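Local coordinates for esterase (Xanthomonas oryzae pv. oryzae, PDB 3H2G), which acts as a rice cell wall-degrading esterase that contributes to the virulence of this bacterial pathogen on its host plant, at residues F215-S220 / F298-P303; Y135-L139 / L234-A238; N223-N228 / S334-P340; M242-N248 / D313-N317; L139-A145 / H180-T185. All coordinates share one frame; numbering follows the deposited sequence.

Contact 1: F215-S220 / F298-P303; sequences FLDSWS and FYSDFP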
# COMPACT_ATOMS: atom_id res chain seq x y z
N PHE A 215 -4.20 12.01 10.26
CA PHE A 215 -5.57 11.89 10.75
C PHE A 215 -5.98 13.15 11.50
O PHE A 215 -7.12 13.62 11.38
CB PHE A 215 -5.73 10.67 11.67
CG PHE A 215 -6.06 9.40 10.94
CD1 PHE A 215 -5.10 8.73 10.21
CD2 PHE A 215 -7.36 8.91 10.95
CE1 PHE A 215 -5.42 7.58 9.49
CE2 PHE A 215 -7.69 7.76 10.24
CZ PHE A 215 -6.72 7.10 9.51
N LEU A 216 -5.05 13.71 12.27
CA LEU A 216 -5.33 14.93 13.01
C LEU A 216 -5.64 16.07 12.03
O LEU A 216 -6.63 16.79 12.19
CB LEU A 216 -4.13 15.33 13.88
CG LEU A 216 -3.83 14.46 15.11
CD1 LEU A 216 -2.47 14.83 15.69
CD2 LEU A 216 -4.93 14.66 16.15
N ASP A 217 -4.80 16.22 11.02
CA ASP A 217 -4.99 17.29 10.04
C ASP A 217 -6.32 17.26 9.28
O ASP A 217 -6.85 18.32 8.92
CB ASP A 217 -3.83 17.30 9.04
CG ASP A 217 -2.50 17.66 9.68
OD1 ASP A 217 -2.51 18.15 10.83
OD2 ASP A 217 -1.45 17.46 9.04
N SER A 218 -6.84 16.06 9.03
CA SER A 218 -8.10 15.92 8.29
C SER A 218 -9.29 15.55 9.16
O SER A 218 -10.38 15.29 8.64
CB SER A 218 -7.96 14.85 7.20
OG SER A 218 -6.99 15.20 6.23
N TRP A 219 -9.11 15.54 10.48
CA TRP A 219 -10.18 15.14 11.38
C TRP A 219 -11.52 15.87 11.22
O TRP A 219 -12.58 15.26 11.40
CB TRP A 219 -9.71 15.25 12.84
CG TRP A 219 -10.55 14.44 13.78
CD1 TRP A 219 -11.38 14.92 14.76
CD2 TRP A 219 -10.66 13.01 13.83
NE1 TRP A 219 -12.00 13.87 15.40
CE2 TRP A 219 -11.58 12.69 14.85
CE3 TRP A 219 -10.07 11.97 13.09
CZ2 TRP A 219 -11.92 11.37 15.17
CZ3 TRP A 219 -10.41 10.65 13.41
CH2 TRP A 219 -11.33 10.37 14.44
N SER A 220 -11.48 17.16 10.89
CA SER A 220 -12.71 17.93 10.72
C SER A 220 -13.46 17.56 9.44
O SER A 220 -14.62 17.92 9.27
CB SER A 220 -12.39 19.43 10.67
OG SER A 220 -11.72 19.77 9.47
N PHE A 298 -15.83 10.94 21.55
CA PHE A 298 -14.66 10.43 20.83
C PHE A 298 -14.20 11.45 19.79
O PHE A 298 -13.00 11.68 19.60
CB PHE A 298 -15.01 9.12 20.12
CG PHE A 298 -13.91 8.59 19.24
CD1 PHE A 298 -12.79 7.96 19.80
CD2 PHE A 298 -13.98 8.72 17.86
CE1 PHE A 298 -11.77 7.47 18.99
CE2 PHE A 298 -12.95 8.24 17.04
CZ PHE A 298 -11.85 7.61 17.60
N TYR A 299 -15.17 12.06 19.11
CA TYR A 299 -14.86 13.02 18.06
C TYR A 299 -14.11 14.26 18.55
O TYR A 299 -13.23 14.77 17.85
CB TYR A 299 -16.15 13.44 17.33
CG TYR A 299 -15.87 14.15 16.02
CD1 TYR A 299 -15.16 13.51 15.00
CD2 TYR A 299 -16.25 15.47 15.82
CE1 TYR A 299 -14.84 14.17 13.82
CE2 TYR A 299 -15.94 16.15 14.65
CZ TYR A 299 -15.23 15.49 13.65
OH TYR A 299 -14.90 16.17 12.50
N SER A 300 -14.43 14.74 19.75
CA SER A 300 -13.73 15.91 20.27
C SER A 300 -12.43 15.51 20.98
O SER A 300 -11.46 16.28 20.99
CB SER A 300 -14.62 16.70 21.23
OG SER A 300 -14.90 15.97 22.41
N ASP A 301 -12.42 14.31 21.54
CA ASP A 301 -11.25 13.81 22.27
C ASP A 301 -10.04 13.49 21.39
O ASP A 301 -8.90 13.81 21.74
CB ASP A 301 -11.63 12.54 23.05
CG ASP A 301 -10.53 12.08 23.98
OD1 ASP A 301 -10.25 12.78 24.97
OD2 ASP A 301 -9.94 11.00 23.73
N PHE A 302 -10.28 12.86 20.25
CA PHE A 302 -9.18 12.49 19.37
C PHE A 302 -8.20 13.62 19.03
O PHE A 302 -7.00 13.49 19.26
CB PHE A 302 -9.72 11.89 18.06
CG PHE A 302 -8.64 11.48 17.10
CD1 PHE A 302 -7.95 10.29 17.26
CD2 PHE A 302 -8.29 12.32 16.04
CE1 PHE A 302 -6.92 9.93 16.39
CE2 PHE A 302 -7.26 11.97 15.16
CZ PHE A 302 -6.58 10.77 15.34
N PRO A 303 -8.70 14.75 18.49
CA PRO A 303 -7.81 15.86 18.13
C PRO A 303 -7.21 16.69 19.27
O PRO A 303 -6.24 17.42 19.07
CB PRO A 303 -8.68 16.71 17.22
CG PRO A 303 -10.04 16.55 17.84
CD PRO A 303 -10.09 15.06 18.12
O HOH W 1 -16.30 18.65 11.66

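Contact 2: Y135-L139 / L234-A238; sequences YHPYL and LGSYA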
# COMPACT_ATOMS: atom_id res chain seq x y z
N TYR A 135 -9.09 -10.76 10.19
CA TYR A 135 -9.30 -9.34 9.88
C TYR A 135 -8.07 -8.83 9.15
O TYR A 135 -7.07 -9.54 9.05
CB TYR A 135 -9.50 -8.52 11.16
CG TYR A 135 -8.31 -8.53 12.10
CD1 TYR A 135 -8.12 -9.58 13.00
CD2 TYR A 135 -7.35 -7.51 12.05
CE1 TYR A 135 -7.00 -9.61 13.85
CE2 TYR A 135 -6.24 -7.53 12.89
CZ TYR A 135 -6.07 -8.58 13.78
OH TYR A 135 -4.95 -8.61 14.59
N HIS A 136 -8.14 -7.61 8.64
CA HIS A 136 -6.97 -7.03 7.98
C HIS A 136 -6.38 -5.94 8.85
O HIS A 136 -7.07 -4.98 9.20
CB HIS A 136 -7.31 -6.43 6.61
CG HIS A 136 -6.16 -5.67 6.01
ND1 HIS A 136 -6.22 -4.34 5.69
CD2 HIS A 136 -4.88 -6.05 5.78
CE1 HIS A 136 -5.04 -3.92 5.28
NE2 HIS A 136 -4.20 -4.95 5.32
N PRO A 137 -5.11 -6.08 9.24
CA PRO A 137 -4.44 -5.08 10.08
C PRO A 137 -4.11 -3.85 9.23
O PRO A 137 -2.96 -3.62 8.86
CB PRO A 137 -3.18 -5.80 10.56
CG PRO A 137 -3.53 -7.27 10.44
CD PRO A 137 -4.29 -7.30 9.14
N TYR A 138 -5.14 -3.08 8.90
CA TYR A 138 -5.00 -1.88 8.09
C TYR A 138 -4.01 -0.89 8.71
O TYR A 138 -4.12 -0.55 9.88
CB TYR A 138 -6.39 -1.24 7.92
CG TYR A 138 -6.45 -0.04 7.01
CD1 TYR A 138 -5.94 -0.08 5.71
CD2 TYR A 138 -7.08 1.14 7.42
CE1 TYR A 138 -6.05 1.01 4.85
CE2 TYR A 138 -7.20 2.24 6.57
CZ TYR A 138 -6.68 2.16 5.29
OH TYR A 138 -6.79 3.25 4.44
N LEU A 139 -3.05 -0.44 7.91
CA LEU A 139 -2.04 0.53 8.33
C LEU A 139 -1.17 0.09 9.51
O LEU A 139 -0.66 0.92 10.27
CB LEU A 139 -2.71 1.87 8.65
CG LEU A 139 -3.39 2.51 7.43
CD1 LEU A 139 -4.22 3.72 7.86
CD2 LEU A 139 -2.33 2.91 6.41
N LEU A 234 -12.24 5.55 5.23
CA LEU A 234 -10.86 5.27 5.62
C LEU A 234 -10.67 5.36 7.14
O LEU A 234 -9.95 4.55 7.73
CB LEU A 234 -9.91 6.23 4.91
CG LEU A 234 -9.95 6.15 3.38
CD1 LEU A 234 -9.06 7.22 2.76
CD2 LEU A 234 -9.49 4.77 2.94
N GLY A 235 -11.31 6.34 7.76
CA GLY A 235 -11.20 6.49 9.20
C GLY A 235 -11.82 5.30 9.91
O GLY A 235 -11.28 4.81 10.90
N SER A 236 -12.97 4.84 9.42
CA SER A 236 -13.64 3.70 10.02
C SER A 236 -12.80 2.43 9.88
O SER A 236 -12.68 1.65 10.82
CB SER A 236 -15.02 3.50 9.38
OG SER A 236 -15.87 4.60 9.68
N TYR A 237 -12.20 2.24 8.71
CA TYR A 237 -11.36 1.06 8.49
C TYR A 237 -10.21 1.09 9.51
O TYR A 237 -9.90 0.08 10.15
CB TYR A 237 -10.80 1.08 7.06
CG TYR A 237 -10.38 -0.27 6.50
CD1 TYR A 237 -10.23 -0.45 5.13
CD2 TYR A 237 -10.16 -1.37 7.34
CE1 TYR A 237 -9.90 -1.70 4.59
CE2 TYR A 237 -9.83 -2.63 6.81
CZ TYR A 237 -9.70 -2.78 5.43
OH TYR A 237 -9.38 -4.00 4.89
N ALA A 238 -9.60 2.26 9.67
CA ALA A 238 -8.49 2.42 10.60
C ALA A 238 -8.86 2.11 12.05
O ALA A 238 -8.13 1.41 12.74
CB ALA A 238 -7.94 3.85 10.51

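Contact 3: N223-N228 / S334-P340; sequences NAVGEN and SNDATVP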
# COMPACT_ATOMS: atom_id res chain seq x y z
N ASN A 223 -8.76 19.38 5.08
CA ASN A 223 -7.41 19.75 5.48
C ASN A 223 -7.00 20.96 4.65
O ASN A 223 -7.80 21.50 3.89
CB ASN A 223 -6.45 18.59 5.26
CG ASN A 223 -6.53 18.01 3.86
OD1 ASN A 223 -6.34 18.72 2.88
ND2 ASN A 223 -6.82 16.72 3.77
N ALA A 224 -5.75 21.38 4.80
CA ALA A 224 -5.24 22.54 4.07
C ALA A 224 -5.34 22.41 2.56
O ALA A 224 -5.43 23.42 1.85
CB ALA A 224 -3.79 22.80 4.47
N VAL A 225 -5.34 21.18 2.06
CA VAL A 225 -5.42 20.94 0.62
C VAL A 225 -6.86 20.94 0.12
O VAL A 225 -7.17 21.55 -0.91
CB VAL A 225 -4.77 19.58 0.25
CG1 VAL A 225 -4.80 19.39 -1.26
CG2 VAL A 225 -3.34 19.53 0.77
N GLY A 226 -7.74 20.26 0.84
CA GLY A 226 -9.13 20.20 0.44
C GLY A 226 -9.94 19.27 1.31
O GLY A 226 -9.52 18.92 2.41
N GLU A 227 -11.10 18.86 0.81
CA GLU A 227 -11.98 17.97 1.55
C GLU A 227 -11.49 16.53 1.55
O GLU A 227 -11.11 15.99 0.51
CB GLU A 227 -13.39 18.03 0.96
CG GLU A 227 -14.36 17.02 1.56
CD GLU A 227 -15.71 17.03 0.86
OE1 GLU A 227 -16.50 17.97 1.09
OE2 GLU A 227 -15.97 16.11 0.07
N ASN A 228 -11.49 15.91 2.73
CA ASN A 228 -11.08 14.52 2.87
C ASN A 228 -12.34 13.68 2.68
O ASN A 228 -12.83 13.04 3.61
CB ASN A 228 -10.48 14.28 4.26
CG ASN A 228 -10.08 12.85 4.48
OD1 ASN A 228 -9.58 12.19 3.56
ND2 ASN A 228 -10.28 12.36 5.70
N SER A 334 0.70 17.63 -4.76
CA SER A 334 0.24 18.69 -3.87
C SER A 334 -1.25 18.98 -4.08
O SER A 334 -1.81 19.86 -3.43
CB SER A 334 1.09 19.95 -4.06
OG SER A 334 1.24 20.27 -5.43
N ASN A 335 -1.88 18.24 -4.99
CA ASN A 335 -3.32 18.40 -5.25
C ASN A 335 -4.07 17.38 -4.39
O ASN A 335 -5.28 17.48 -4.21
CB ASN A 335 -3.66 18.10 -6.72
CG ASN A 335 -3.09 19.11 -7.69
OD1 ASN A 335 -2.46 18.73 -8.68
ND2 ASN A 335 -3.32 20.39 -7.44
N ASP A 336 -3.33 16.40 -3.87
CA ASP A 336 -3.87 15.31 -3.06
C ASP A 336 -4.44 15.71 -1.69
O ASP A 336 -3.69 16.06 -0.78
CB ASP A 336 -2.77 14.25 -2.85
CG ASP A 336 -3.32 12.91 -2.39
OD1 ASP A 336 -4.43 12.86 -1.82
OD2 ASP A 336 -2.62 11.90 -2.60
N ALA A 337 -5.76 15.63 -1.55
CA ALA A 337 -6.42 15.98 -0.30
C ALA A 337 -6.70 14.75 0.57
O ALA A 337 -7.09 14.89 1.73
CB ALA A 337 -7.72 16.73 -0.59
N THR A 338 -6.51 13.56 0.02
CA THR A 338 -6.75 12.34 0.80
C THR A 338 -5.51 12.04 1.65
O THR A 338 -5.62 11.73 2.84
CB THR A 338 -7.06 11.14 -0.13
OG1 THR A 338 -8.28 11.39 -0.84
CG2 THR A 338 -7.21 9.86 0.69
N VAL A 339 -4.34 12.15 1.04
CA VAL A 339 -3.08 11.95 1.74
C VAL A 339 -2.19 13.14 1.36
O VAL A 339 -1.45 13.09 0.37
CB VAL A 339 -2.38 10.63 1.31
CG1 VAL A 339 -1.04 10.49 2.03
CG2 VAL A 339 -3.28 9.44 1.64
N PRO A 340 -2.25 14.23 2.15
CA PRO A 340 -1.45 15.43 1.88
C PRO A 340 0.04 15.15 1.72
O PRO A 340 0.61 14.32 2.43
CB PRO A 340 -1.75 16.31 3.09
CG PRO A 340 -3.19 15.98 3.37
CD PRO A 340 -3.19 14.47 3.26
O HOH W 2 -10.41 11.38 1.09

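Contact 4: M242-N248 / D313-N317; sequences MQHTYKN and DLARN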
# COMPACT_ATOMS: atom_id res chain seq x y z
N MET A 242 -7.43 -1.10 13.99
CA MET A 242 -6.56 -0.88 15.14
C MET A 242 -7.12 -1.55 16.39
O MET A 242 -6.36 -1.99 17.25
CB MET A 242 -6.36 0.62 15.38
CG MET A 242 -5.48 1.29 14.33
SD MET A 242 -3.82 0.58 14.23
CE MET A 242 -3.21 1.33 12.72
N GLN A 243 -8.45 -1.63 16.49
CA GLN A 243 -9.07 -2.30 17.63
C GLN A 243 -8.77 -3.80 17.54
O GLN A 243 -8.46 -4.43 18.54
CB GLN A 243 -10.59 -2.06 17.64
CG GLN A 243 -11.37 -2.93 18.62
CD GLN A 243 -10.82 -2.87 20.04
OE1 GLN A 243 -10.46 -1.80 20.53
NE2 GLN A 243 -10.76 -4.02 20.71
N HIS A 244 -8.86 -4.36 16.34
CA HIS A 244 -8.58 -5.79 16.16
C HIS A 244 -7.12 -6.08 16.49
O HIS A 244 -6.81 -7.04 17.20
CB HIS A 244 -8.82 -6.22 14.70
CG HIS A 244 -10.26 -6.29 14.30
ND1 HIS A 244 -11.19 -7.02 15.01
CD2 HIS A 244 -10.91 -5.78 13.24
CE1 HIS A 244 -12.36 -6.95 14.39
NE2 HIS A 244 -12.22 -6.20 13.31
N THR A 245 -6.24 -5.25 15.97
CA THR A 245 -4.80 -5.41 16.17
C THR A 245 -4.32 -5.19 17.60
O THR A 245 -3.62 -6.04 18.15
CB THR A 245 -4.01 -4.46 15.24
OG1 THR A 245 -4.41 -4.68 13.88
CG2 THR A 245 -2.51 -4.68 15.38
N TYR A 246 -4.70 -4.06 18.19
CA TYR A 246 -4.26 -3.73 19.54
C TYR A 246 -5.24 -4.02 20.67
O TYR A 246 -4.85 -4.05 21.84
CB TYR A 246 -3.83 -2.26 19.61
CG TYR A 246 -2.66 -1.94 18.72
CD1 TYR A 246 -2.85 -1.36 17.46
CD2 TYR A 246 -1.35 -2.25 19.11
CE1 TYR A 246 -1.77 -1.10 16.62
CE2 TYR A 246 -0.27 -1.99 18.28
CZ TYR A 246 -0.48 -1.42 17.04
OH TYR A 246 0.59 -1.16 16.21
N LYS A 247 -6.51 -4.21 20.32
CA LYS A 247 -7.55 -4.50 21.30
C LYS A 247 -7.49 -3.55 22.50
O LYS A 247 -7.59 -3.99 23.65
CB LYS A 247 -7.40 -5.95 21.78
CG LYS A 247 -7.62 -6.97 20.67
CD LYS A 247 -7.42 -8.40 21.17
CE LYS A 247 -7.96 -9.40 20.16
NZ LYS A 247 -7.37 -9.19 18.80
N ASN A 248 -7.35 -2.26 22.22
CA ASN A 248 -7.25 -1.28 23.30
C ASN A 248 -8.06 -0.00 23.09
O ASN A 248 -7.78 1.01 23.73
CB ASN A 248 -5.78 -0.92 23.53
CG ASN A 248 -5.15 -0.27 22.31
OD1 ASN A 248 -5.79 -0.10 21.27
ND2 ASN A 248 -3.88 0.10 22.44
N ASP A 313 -2.57 4.31 18.82
CA ASP A 313 -2.33 3.21 17.90
C ASP A 313 -1.82 3.73 16.56
O ASP A 313 -1.00 3.08 15.90
CB ASP A 313 -3.60 2.38 17.71
CG ASP A 313 -4.00 1.64 18.98
OD1 ASP A 313 -3.17 1.53 19.91
OD2 ASP A 313 -5.15 1.14 19.04
N LEU A 314 -2.32 4.89 16.14
CA LEU A 314 -1.86 5.48 14.88
C LEU A 314 -0.40 5.89 15.03
O LEU A 314 0.42 5.68 14.13
CB LEU A 314 -2.70 6.71 14.51
CG LEU A 314 -4.16 6.50 14.12
CD1 LEU A 314 -4.81 7.86 13.90
CD2 LEU A 314 -4.24 5.65 12.84
N ALA A 315 -0.07 6.45 16.19
CA ALA A 315 1.30 6.89 16.45
C ALA A 315 2.29 5.73 16.43
O ALA A 315 3.42 5.88 15.97
CB ALA A 315 1.37 7.61 17.81
N ARG A 316 1.87 4.56 16.92
CA ARG A 316 2.75 3.40 16.93
C ARG A 316 3.08 2.99 15.50
O ARG A 316 4.05 2.28 15.25
CB ARG A 316 2.09 2.21 17.64
CG ARG A 316 1.78 2.43 19.11
CD ARG A 316 1.31 1.13 19.74
NE ARG A 316 0.79 1.32 21.09
CZ ARG A 316 0.40 0.32 21.88
NH1 ARG A 316 0.47 -0.93 21.45
NH2 ARG A 316 -0.07 0.58 23.09
N ASN A 317 2.26 3.46 14.57
CA ASN A 317 2.48 3.12 13.18
C ASN A 317 2.99 4.26 12.31
O ASN A 317 2.85 4.25 11.09
CB ASN A 317 1.21 2.47 12.61
CG ASN A 317 0.98 1.09 13.20
OD1 ASN A 317 1.67 0.13 12.83
ND2 ASN A 317 0.05 0.98 14.13
O HOH W 3 -2.23 -0.57 24.70

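Contact 5: L139-A145 / H180-T185; sequences LHSASEA and HTAMAT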
# COMPACT_ATOMS: atom_id res chain seq x y z
N LEU A 139 -3.05 -0.44 7.91
CA LEU A 139 -2.04 0.53 8.33
C LEU A 139 -1.17 0.09 9.51
O LEU A 139 -0.66 0.92 10.27
CB LEU A 139 -2.71 1.87 8.65
CG LEU A 139 -3.39 2.51 7.43
CD1 LEU A 139 -4.22 3.72 7.86
CD2 LEU A 139 -2.33 2.91 6.41
N HIS A 140 -0.99 -1.22 9.65
CA HIS A 140 -0.16 -1.79 10.70
C HIS A 140 1.21 -2.09 10.10
O HIS A 140 1.39 -3.10 9.41
CB HIS A 140 -0.79 -3.08 11.24
CG HIS A 140 -0.03 -3.70 12.37
ND1 HIS A 140 0.44 -5.00 12.32
CD2 HIS A 140 0.34 -3.21 13.57
CE1 HIS A 140 1.06 -5.28 13.45
NE2 HIS A 140 1.02 -4.21 14.23
N SER A 141 2.17 -1.21 10.36
CA SER A 141 3.52 -1.34 9.82
C SER A 141 4.15 -2.73 9.90
O SER A 141 4.66 -3.24 8.91
CB SER A 141 4.45 -0.32 10.50
OG SER A 141 3.94 0.99 10.37
N ALA A 142 4.12 -3.33 11.08
CA ALA A 142 4.73 -4.64 11.28
C ALA A 142 4.21 -5.76 10.38
O ALA A 142 5.00 -6.48 9.76
CB ALA A 142 4.61 -5.07 12.74
N SER A 143 2.89 -5.92 10.29
CA SER A 143 2.32 -6.98 9.47
C SER A 143 2.29 -6.63 7.98
O SER A 143 2.23 -7.52 7.13
CB SER A 143 0.92 -7.37 9.97
OG SER A 143 0.02 -6.29 9.92
N GLU A 144 2.31 -5.34 7.65
CA GLU A 144 2.35 -4.95 6.25
C GLU A 144 3.73 -5.36 5.75
O GLU A 144 3.89 -5.87 4.64
CB GLU A 144 2.17 -3.43 6.10
CG GLU A 144 0.73 -2.96 6.19
CD GLU A 144 0.63 -1.45 6.17
OE1 GLU A 144 -0.50 -0.92 6.03
OE2 GLU A 144 1.67 -0.79 6.29
N ALA A 145 4.73 -5.15 6.60
CA ALA A 145 6.10 -5.50 6.25
C ALA A 145 6.31 -7.01 6.23
O ALA A 145 6.89 -7.55 5.28
CB ALA A 145 7.08 -4.84 7.24
N HIS A 180 2.67 3.29 2.62
CA HIS A 180 2.95 3.08 4.04
C HIS A 180 3.60 1.69 4.12
O HIS A 180 4.59 1.49 4.82
CB HIS A 180 1.63 3.12 4.83
CG HIS A 180 1.78 2.89 6.30
ND1 HIS A 180 2.03 3.90 7.20
CD2 HIS A 180 1.70 1.75 7.03
CE1 HIS A 180 2.09 3.40 8.42
NE2 HIS A 180 1.90 2.10 8.35
N THR A 181 3.03 0.73 3.39
CA THR A 181 3.55 -0.63 3.35
C THR A 181 4.99 -0.67 2.83
O THR A 181 5.87 -1.31 3.42
CB THR A 181 2.69 -1.53 2.44
OG1 THR A 181 1.38 -1.67 3.01
CG2 THR A 181 3.33 -2.91 2.27
N ALA A 182 5.22 0.01 1.71
CA ALA A 182 6.54 0.05 1.10
C ALA A 182 7.59 0.58 2.07
O ALA A 182 8.65 -0.01 2.24
CB ALA A 182 6.51 0.90 -0.17
N MET A 183 7.28 1.70 2.71
CA MET A 183 8.21 2.31 3.65
C MET A 183 8.42 1.45 4.89
O MET A 183 9.55 1.34 5.40
CB MET A 183 7.74 3.71 4.07
CG MET A 183 8.74 4.44 4.95
SD MET A 183 8.29 6.15 5.34
CE MET A 183 8.75 6.97 3.81
N ALA A 184 7.35 0.84 5.39
CA ALA A 184 7.45 -0.01 6.57
C ALA A 184 8.31 -1.22 6.26
O ALA A 184 9.09 -1.70 7.10
CB ALA A 184 6.06 -0.45 7.02
N THR A 185 8.17 -1.74 5.04
CA THR A 185 8.95 -2.89 4.60
C THR A 185 10.42 -2.48 4.46
O THR A 185 11.33 -3.23 4.81
CB THR A 185 8.42 -3.43 3.25
OG1 THR A 185 7.05 -3.82 3.39
CG2 THR A 185 9.25 -4.62 2.79

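Contact 1: F215-S220 / F298-P303
The indole of W219 lies between two rings of helix 296-304, with F302 over one face and Y299 over the opposite one, while F298 meets its edge. Together the four form an aromatic cluster. It belongs to the helical region inserted between strands 198-205 and 328-332 of this α/β-hydrolase-type chain. F302 makes a face-to-face stack with the six-membered ring of W219, centroids 4.0 Å apart and planes at 30°. F302 CD2 sits over the middle of the indole, 3.3 Å from W219 CD2. Y299 is slid toward the rim, and its ring barely overlaps the five-membered ring. At the edge, F298 CE2 is 3.7 Å from W219 CH2. Helix 211-218 adds oblique contacts to F302: L216 CD2 is 3.7 Å from F302 CE2, and F215 CB touches F302 CZ. W219 has CG anti to its backbone N (chi1 -161°), which carries the indole across to helix 296-304. There W219 NE1 donates to Y299 O at 2.9 Å, in the carbonyl plane and on a lone pair. P303 has no N-H to give Y299 O the usual helical bond, and the indole N-H is bonded there instead. A second bond runs the other way: Y299 OH donates to W219 O at 2.7 Å. A water also donates to Y299 OH and to S220 O.

Contact 2: Y135-L139 / L234-A238
H136, Y138 and Y237 form a buried aromatic cluster, where the loop leading into helix 141-162 packs on helix 231-246. Y138 carries most of it. Its ring makes an offset stack with Y237, centroids 4.3 Å apart and planes at 18°. Y138 CD2 lies 3.7 Å from Y237 CG, near the root of that ring. Y138 CB adds a CH-pi contact over the same Y237 ring, 4.2 Å from its centroid. The opposite face of the Y138 ring is filled by L139 CG of its own segment. The edge of the Y138 ring meets the helix backbone, with CD2 3.6 Å from A238 N and CE2 near L234 O. The torsion behind this is a CG placed opposite the backbone N (chi1 -175°), which aims the ring at the helix. The loop is folded tightly just before: P137 is the centre of an inverse gamma turn, closed by Y138 N donating to H136 O at 2.7 Å. Farther out, Y138 OH lies 3.4 Å from L234 CD2 and takes T88 OG1 as its polar partner. The Y138 side chain lies near, without touching, the residues of a probable Ser-His-Asp triad. H136 reaches Y237 by its ND1, which gives a weak hydrogen bond to Y237 OH at 3.3 Å. The two rings are oblique to each other. Y237 OH in turn bonds to E89 O. A backbone oxygen can only accept, so the Y237 hydroxyl gives its proton to E89 O, which leaves its oxygen able to accept the weak bond from H136 ND1.

Contact 3: N223-N228 / S334-P340
N223 reaches across to A337 by its amide: ND2 donates to A337 O at 2.8 Å, with the acceptor in the amide plane. This bond joins two loops. N223 CG sits between the backbone N and the carbonyl carbon (chi1 52°), which turns the amide inward. The same ND2 also bonds to S218 OG. N223 OD1 faces its own loop and accepts from V225 N at 2.8 Å and from G226 N, an Asx turn and Asx motif. In the tightly packed part, V225 CG1 packs on the opposing backbone, 3.5 Å from D336 O. A337 CB fits against G226 N and lies 3.6 Å from E227 O. P340 CG packs on the N223 amide. The looser side lies at N228. Here a water donates to N228 OD1 at 2.7 Å and to T338 OG1, while the E227 side chain sets off away from 334-340 and its OE2 bonds to T229 OG1. D336 is a probable member of the Ser-His-Asp triad. D336 OD1 takes both T338 N and V339 N, 2.9 Å from each, and its OD2 is bonded to H377 ND1. The two backbone N-H groups probably help fix the carboxylate so that OD2 faces H377.

Contact 4: M242-N248 / D313-N317
N248 ND2 donates to D313 OD1 at 3.0 Å, with an N-H...O angle of 158°. It uses the syn lone pair of OD1, and the amide and carboxylate are nearly coplanar, 5° apart. N317 ND2 has two acceptors. It gives one hydrogen bond to Y246 OH at 3.0 Å, tilted from the amide plane, and another to D313 O. N317 OD1 accepts from S141 N, so both ends of this amide are held. Next to the N248 amide, a water accepts from N248 ND2 and from R316 NH2, 2.9 Å from each. The bonds of N248 with D313 and of Y246 with N317 join the C-terminal ends of helix 231-246 and helix 309-316, two helices of the region inserted between strands 198-205 and 328-332 of the α/β-hydrolase-type fold. K247 is the first residue past helix 231-246 and has positive phi. After this bend N248 faces D313, with its CG between the backbone N and the carbonyl carbon (chi1 62°). D313 and R316 both approach the Y246 ring obliquely. D313 CG is 3.6 Å from Y246 CD1. R316 NH1 comes within 3.2 Å of Y246 CD2, with the guanidinium plane nearly at right angles to the ring. M242 bends at chi2 and slides past D313, with SD in plane at the Y246 ring edge. M242 CE ends 3.6 Å from N317 ND2, with L314 CD2 a little farther off.

Contact 5: L139-A145 / H180-T185
H180 extends from its helix with CG anti to the backbone N (chi1 179°), which carries the imidazole to the start of helix 141-162 and to S141. S141 OG stands beside its own backbone N and turns to the ring. Helix 177-192, which bears H180, follows the probable nucleophile elbow of the α/β-hydrolase fold. NE2 of H180 donates to S141 OG at 3.1 Å, a weak bond bent to 121°. L139 CD2 lies over one face of the imidazole, 4.1 Å from H180 CG. The E144 carboxylate comes to the ring edge with its chain extended beyond CG, but its closest approach there is too short to be trusted. E144 CD is also 3.3 Å from T181 OG1, whose hydrogen-bond partner is Y125 OH. The helix segments 141-145 and 180-185 cross almost at right angles (-85°), with axes 8.1 Å apart. Such a close crossing fits the small residues at the interface. A184 CB packs 3.8 Å from S141 CB and also touches S141 O. A145 CB rests on A184 O at 3.7 Å. At the closest backbone approach, A145 CA is 3.5 Å from T185 OG1. That hydroxyl is turned back to its own helix. T185 OG1 donates to T181 O at 2.8 Å from above the carbonyl plane, while T185 N meets the same oxygen from the opposite face.

In the fold
Contact 2 opens first along the chain. Contact 5 is nested inside the loop it closes, and the two share L139. Contacts 1 and 3 open before contact 2 closes, so their segments alternate with its own. Contact 4 comes after contact 2, about 10 Å away between centres on the same helix 231-246, and is nested in the loop closed by contact 3. Contact 1 links to contact 4 by F215 and F302 on L314, and also touches contact 3. Contacts 3 and 4 are about 24 Å apart between centres. Contacts 2 and 3 tie the inserted helices, probably a cap, to the α/β-hydrolase core near the probable active site, while contacts 1 and 4 hold those helices together.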